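Local coordinates for type IV secretion system protein VirB11 (Brucella suis, PDB 2GZA) that hydrolyses ATP as the hexameric ATPase of the VirB type IV secretion system, a virulence machinery of this pathogen, at residues R30-D35 against E58-P63; S186-L191 against S283-S288. All blocks are in the same frame, centred on the assembly; numbering follows the deposited sequence.

Interaction 1 of 2, residues R30-D35 against E58-P63; sequences RPWLDD and EYYAVP
Trp32, whose indole reaches Tyr60 and Val62, offers its backbone O to Lys121 NZ, an ammonium that also bonds to Asp35 O and thus grips the C-terminal end of the short helix 30-34. This helix lies against the outermost strand, 57-61, of the six-stranded antiparallel sheet. Residues alternate along 58-63: Tyr60 and Val62 point their CB atoms at the helix, whereas Tyr59 and Ala61 point away, and Tyr59 instead meets Phe50. With its CG anti to the carbonyl carbon (chi1 -60°), the Trp32 indole extends toward the strand. Its NE1 comes 3.2 Å from Tyr60 CD1, and the tyrosine sits at the indole edge. The two ring planes are inclined by 53°, with the centres of the five-membered Trp32 ring and the Tyr60 ring 5.0 Å apart. Further along the six-membered ring, Trp32 CZ2 lies 3.7 Å from Tyr60 CB. Pro31 CB, 4.1 Å above the indole plane, covers one face near the rim. Val49 of strand 48-52 and Val41 of strand 40-43 also touch Trp32, so it lies across three strands. Val62 approaches from the opposite direction, its CG2 held anti to the carbonyl carbon and set against Trp32 CH2 at 3.3 Å.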
# COMPACT_ATOMS: atom_id res chain seq x y z
N ARG C 30 17.27 34.49 40.07
CA ARG C 30 16.13 35.09 40.77
C ARG C 30 15.71 36.45 40.22
O ARG C 30 14.52 36.66 39.99
CB ARG C 30 16.42 35.13 42.28
CG ARG C 30 15.19 34.98 43.18
CD ARG C 30 14.89 33.52 43.55
NE ARG C 30 14.29 32.76 42.45
CZ ARG C 30 13.03 32.88 42.05
NH1 ARG C 30 12.22 33.75 42.64
NH2 ARG C 30 12.58 32.15 41.04
N PRO C 31 16.66 37.38 40.00
CA PRO C 31 16.32 38.70 39.45
C PRO C 31 15.54 38.65 38.13
O PRO C 31 14.55 39.38 37.99
CB PRO C 31 17.68 39.36 39.25
CG PRO C 31 18.56 38.70 40.25
CD PRO C 31 18.11 37.28 40.27
N TRP C 32 15.97 37.80 37.20
CA TRP C 32 15.35 37.68 35.89
C TRP C 32 14.05 36.89 35.95
O TRP C 32 13.10 37.16 35.21
CB TRP C 32 16.31 37.02 34.90
CG TRP C 32 17.58 37.78 34.73
CD1 TRP C 32 17.81 38.80 33.86
CD2 TRP C 32 18.79 37.60 35.46
NE1 TRP C 32 19.09 39.26 34.00
CE2 TRP C 32 19.71 38.55 34.98
CE3 TRP C 32 19.19 36.74 36.49
CZ2 TRP C 32 21.01 38.65 35.47
CZ3 TRP C 32 20.47 36.85 36.98
CH2 TRP C 32 21.37 37.79 36.47
N LEU C 33 14.01 35.92 36.85
CA LEU C 33 12.85 35.06 37.02
C LEU C 33 11.65 35.79 37.63
O LEU C 33 10.50 35.44 37.36
CB LEU C 33 13.20 33.81 37.85
CG LEU C 33 14.12 32.74 37.21
CD1 LEU C 33 14.47 31.61 38.17
CD2 LEU C 33 13.54 32.16 35.92
N ASP C 34 11.92 36.83 38.42
CA ASP C 34 10.88 37.59 39.10
C ASP C 34 10.39 38.82 38.34
O ASP C 34 9.29 39.33 38.60
CB ASP C 34 11.33 37.98 40.52
CG ASP C 34 11.55 36.78 41.43
OD1 ASP C 34 10.86 35.75 41.25
OD2 ASP C 34 12.40 36.86 42.34
N ASP C 35 11.20 39.30 37.39
CA ASP C 35 10.85 40.47 36.61
C ASP C 35 9.78 40.10 35.58
O ASP C 35 10.03 39.29 34.68
CB ASP C 35 12.09 41.06 35.94
CG ASP C 35 11.90 42.50 35.52
OD1 ASP C 35 12.85 43.29 35.72
OD2 ASP C 35 10.82 42.85 34.99
N GLU C 58 19.05 40.45 25.78
CA GLU C 58 19.92 41.29 26.60
C GLU C 58 20.95 40.42 27.29
O GLU C 58 20.62 39.35 27.79
CB GLU C 58 19.11 42.05 27.66
CG GLU C 58 17.87 42.76 27.13
CD GLU C 58 17.35 43.82 28.09
OE1 GLU C 58 17.92 44.93 28.12
OE2 GLU C 58 16.37 43.54 28.80
N TYR C 59 22.19 40.89 27.32
CA TYR C 59 23.29 40.18 27.96
C TYR C 59 23.51 40.67 29.40
O TYR C 59 23.47 41.87 29.65
CB TYR C 59 24.57 40.33 27.11
CG TYR C 59 25.84 39.87 27.78
CD1 TYR C 59 26.23 38.53 27.75
CD2 TYR C 59 26.66 40.78 28.45
CE1 TYR C 59 27.39 38.10 28.36
CE2 TYR C 59 27.83 40.36 29.07
CZ TYR C 59 28.19 39.02 29.02
OH TYR C 59 29.34 38.59 29.62
N TYR C 60 23.72 39.74 30.32
CA TYR C 60 24.09 40.07 31.70
C TYR C 60 25.17 39.14 32.22
O TYR C 60 25.10 37.92 32.05
CB TYR C 60 22.88 40.03 32.62
CG TYR C 60 21.84 41.07 32.31
CD1 TYR C 60 20.69 40.73 31.59
CD2 TYR C 60 22.01 42.39 32.70
CE1 TYR C 60 19.73 41.69 31.29
CE2 TYR C 60 21.05 43.36 32.40
CZ TYR C 60 19.92 42.99 31.70
OH TYR C 60 18.96 43.92 31.39
N ALA C 61 26.18 39.73 32.84
CA ALA C 61 27.28 38.98 33.40
C ALA C 61 26.98 38.56 34.83
O ALA C 61 26.72 39.39 35.71
CB ALA C 61 28.57 39.78 33.32
N VAL C 62 27.02 37.24 35.06
CA VAL C 62 26.76 36.68 36.37
C VAL C 62 27.91 35.74 36.72
O VAL C 62 27.83 34.54 36.46
CB VAL C 62 25.43 35.91 36.41
CG1 VAL C 62 25.03 35.63 37.86
CG2 VAL C 62 24.35 36.70 35.70
N PRO C 63 29.00 36.29 37.28
CA PRO C 63 30.16 35.44 37.58
C PRO C 63 29.91 34.33 38.61
O PRO C 63 30.48 33.25 38.46
CB PRO C 63 31.23 36.43 38.04
CG PRO C 63 30.78 37.77 37.51
CD PRO C 63 29.28 37.71 37.59

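Interaction 2 of 2, residues S186-L191 against S283-S288; sequences SGKTTL and SCHAGS. With SO4 (sulfate ion), chain F.
The His285 imidazole and the Lys188 side chain cross at about a right angle, with the ammonium approaching the ring at a slant; the histidine also packs against Ser275 of a neighbouring subunit. The lysine belongs to a P-loop (Walker A motif), which here carries a sulfate, and the histidine ends strand 281-285, in a sequence resembling the His box of secretion ATPases. The sulfate marks where a nucleotide phosphate would probably sit. Its O2 is gripped from several sides: Lys188 N donates at 3.0 Å, with an N-H...O angle of 156°, while Ser186 N and Gly187 N add weak bonds, both bent to 131°. Gly185 N bonds the ion too. The amides of the loop and the start of helix 188-196 thus turn their N-H groups on one anion. Lys188 leaves the backbone with CG anti to the carbonyl carbon, then bends at chi3 (-91°) and again at chi4, which turns its end toward the sulfate. At that bend Lys188 CD lies 3.6 Å from Cys284 O and 4.2 Å from Ser283 CB, so the strand backs the aliphatic part of the chain. The Ser283 hydroxyl is engaged elsewhere, with Ala259 O. Lys188 NZ finally bridges two sulfate oxygens, bonding O2 and O4 at 2.9 Å each.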
# COMPACT_ATOMS: atom_id res chain seq x y z
N SER C 186 33.58 20.33 -1.56
CA SER C 186 33.37 21.43 -2.49
C SER C 186 33.38 22.78 -1.77
O SER C 186 33.33 23.83 -2.40
CB SER C 186 32.07 21.26 -3.26
OG SER C 186 30.96 21.23 -2.37
N GLY C 187 33.45 22.74 -0.44
CA GLY C 187 33.52 23.95 0.37
C GLY C 187 32.17 24.44 0.88
O GLY C 187 32.00 25.63 1.15
N LYS C 188 31.22 23.52 1.03
CA LYS C 188 29.87 23.84 1.49
C LYS C 188 29.88 24.51 2.85
O LYS C 188 29.26 25.55 3.06
CB LYS C 188 29.01 22.59 1.56
CG LYS C 188 28.49 22.08 0.23
CD LYS C 188 27.62 20.86 0.41
CE LYS C 188 28.41 19.55 0.33
NZ LYS C 188 29.09 19.19 1.59
N THR C 189 30.58 23.88 3.79
CA THR C 189 30.72 24.37 5.16
C THR C 189 31.29 25.78 5.21
O THR C 189 30.81 26.61 5.99
CB THR C 189 31.61 23.41 5.98
OG1 THR C 189 31.05 22.09 5.93
CG2 THR C 189 31.71 23.87 7.43
N THR C 190 32.29 26.06 4.38
CA THR C 190 32.89 27.38 4.34
C THR C 190 31.89 28.43 3.87
O THR C 190 31.79 29.50 4.47
CB THR C 190 34.17 27.41 3.47
OG1 THR C 190 35.00 26.29 3.81
CG2 THR C 190 34.95 28.69 3.69
N LEU C 191 31.15 28.13 2.80
CA LEU C 191 30.11 29.04 2.33
C LEU C 191 29.02 29.22 3.39
O LEU C 191 28.55 30.34 3.63
CB LEU C 191 29.51 28.54 1.01
CG LEU C 191 28.38 29.38 0.41
CD1 LEU C 191 28.82 30.82 0.16
CD2 LEU C 191 27.87 28.74 -0.87
N SER C 283 23.30 22.32 4.95
CA SER C 283 23.97 21.82 3.76
C SER C 283 23.51 20.42 3.39
O SER C 283 22.87 19.72 4.19
CB SER C 283 25.48 21.85 3.93
OG SER C 283 25.89 20.78 4.76
N CYS C 284 23.85 20.00 2.17
CA CYS C 284 23.48 18.69 1.67
C CYS C 284 24.41 18.33 0.51
O CYS C 284 24.60 19.12 -0.40
CB CYS C 284 22.02 18.73 1.21
SG CYS C 284 21.33 17.20 0.56
N HIS C 285 25.00 17.14 0.56
CA HIS C 285 25.75 16.60 -0.58
C HIS C 285 24.79 16.34 -1.73
O HIS C 285 23.86 15.54 -1.59
CB HIS C 285 26.44 15.28 -0.23
CG HIS C 285 27.38 15.38 0.92
ND1 HIS C 285 28.69 15.79 0.78
CD2 HIS C 285 27.21 15.13 2.24
CE1 HIS C 285 29.28 15.79 1.96
NE2 HIS C 285 28.40 15.39 2.86
N ALA C 286 25.01 17.02 -2.85
CA ALA C 286 24.21 16.83 -4.06
C ALA C 286 24.96 17.32 -5.29
O ALA C 286 25.80 18.21 -5.19
CB ALA C 286 22.86 17.53 -3.93
N GLY C 287 24.65 16.74 -6.44
CA GLY C 287 25.33 17.07 -7.69
C GLY C 287 24.73 18.22 -8.45
O GLY C 287 25.24 18.59 -9.51
N SER C 288 23.64 18.79 -7.93
CA SER C 288 23.00 19.96 -8.52
C SER C 288 21.87 20.42 -7.60
O SER C 288 21.60 19.78 -6.59
CB SER C 288 22.47 19.67 -9.93
OG SER C 288 21.43 18.71 -9.88
S SO4 F . 32.19 20.19 2.51
O1 SO4 F . 33.05 21.27 2.98
O2 SO4 F . 31.64 20.56 1.21
O3 SO4 F . 32.94 18.95 2.38
O4 SO4 F . 31.11 19.97 3.46

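Interaction 1 is a surface contact and interaction 2 a buried one; their nearest atoms are about 25 Å apart, on opposite sides of the chain's centre, and they share no helix or strand. Each sets a helix against a strand that is outermost in its sheet within this chain, but the sheets differ: antiparallel for 58-63, mixed for 283-288. Chemistry follows place. Aromatic and aliphatic side chains carry interaction 1, away from the predicted ATP site, whereas interaction 2 gathers backbone amides and a lysine round an anion. The assembly separates them further: no other chain reaches interaction 1, while a second subunit packs beside interaction 2, with Tyr132 of that chain against Thr190 and Leu191.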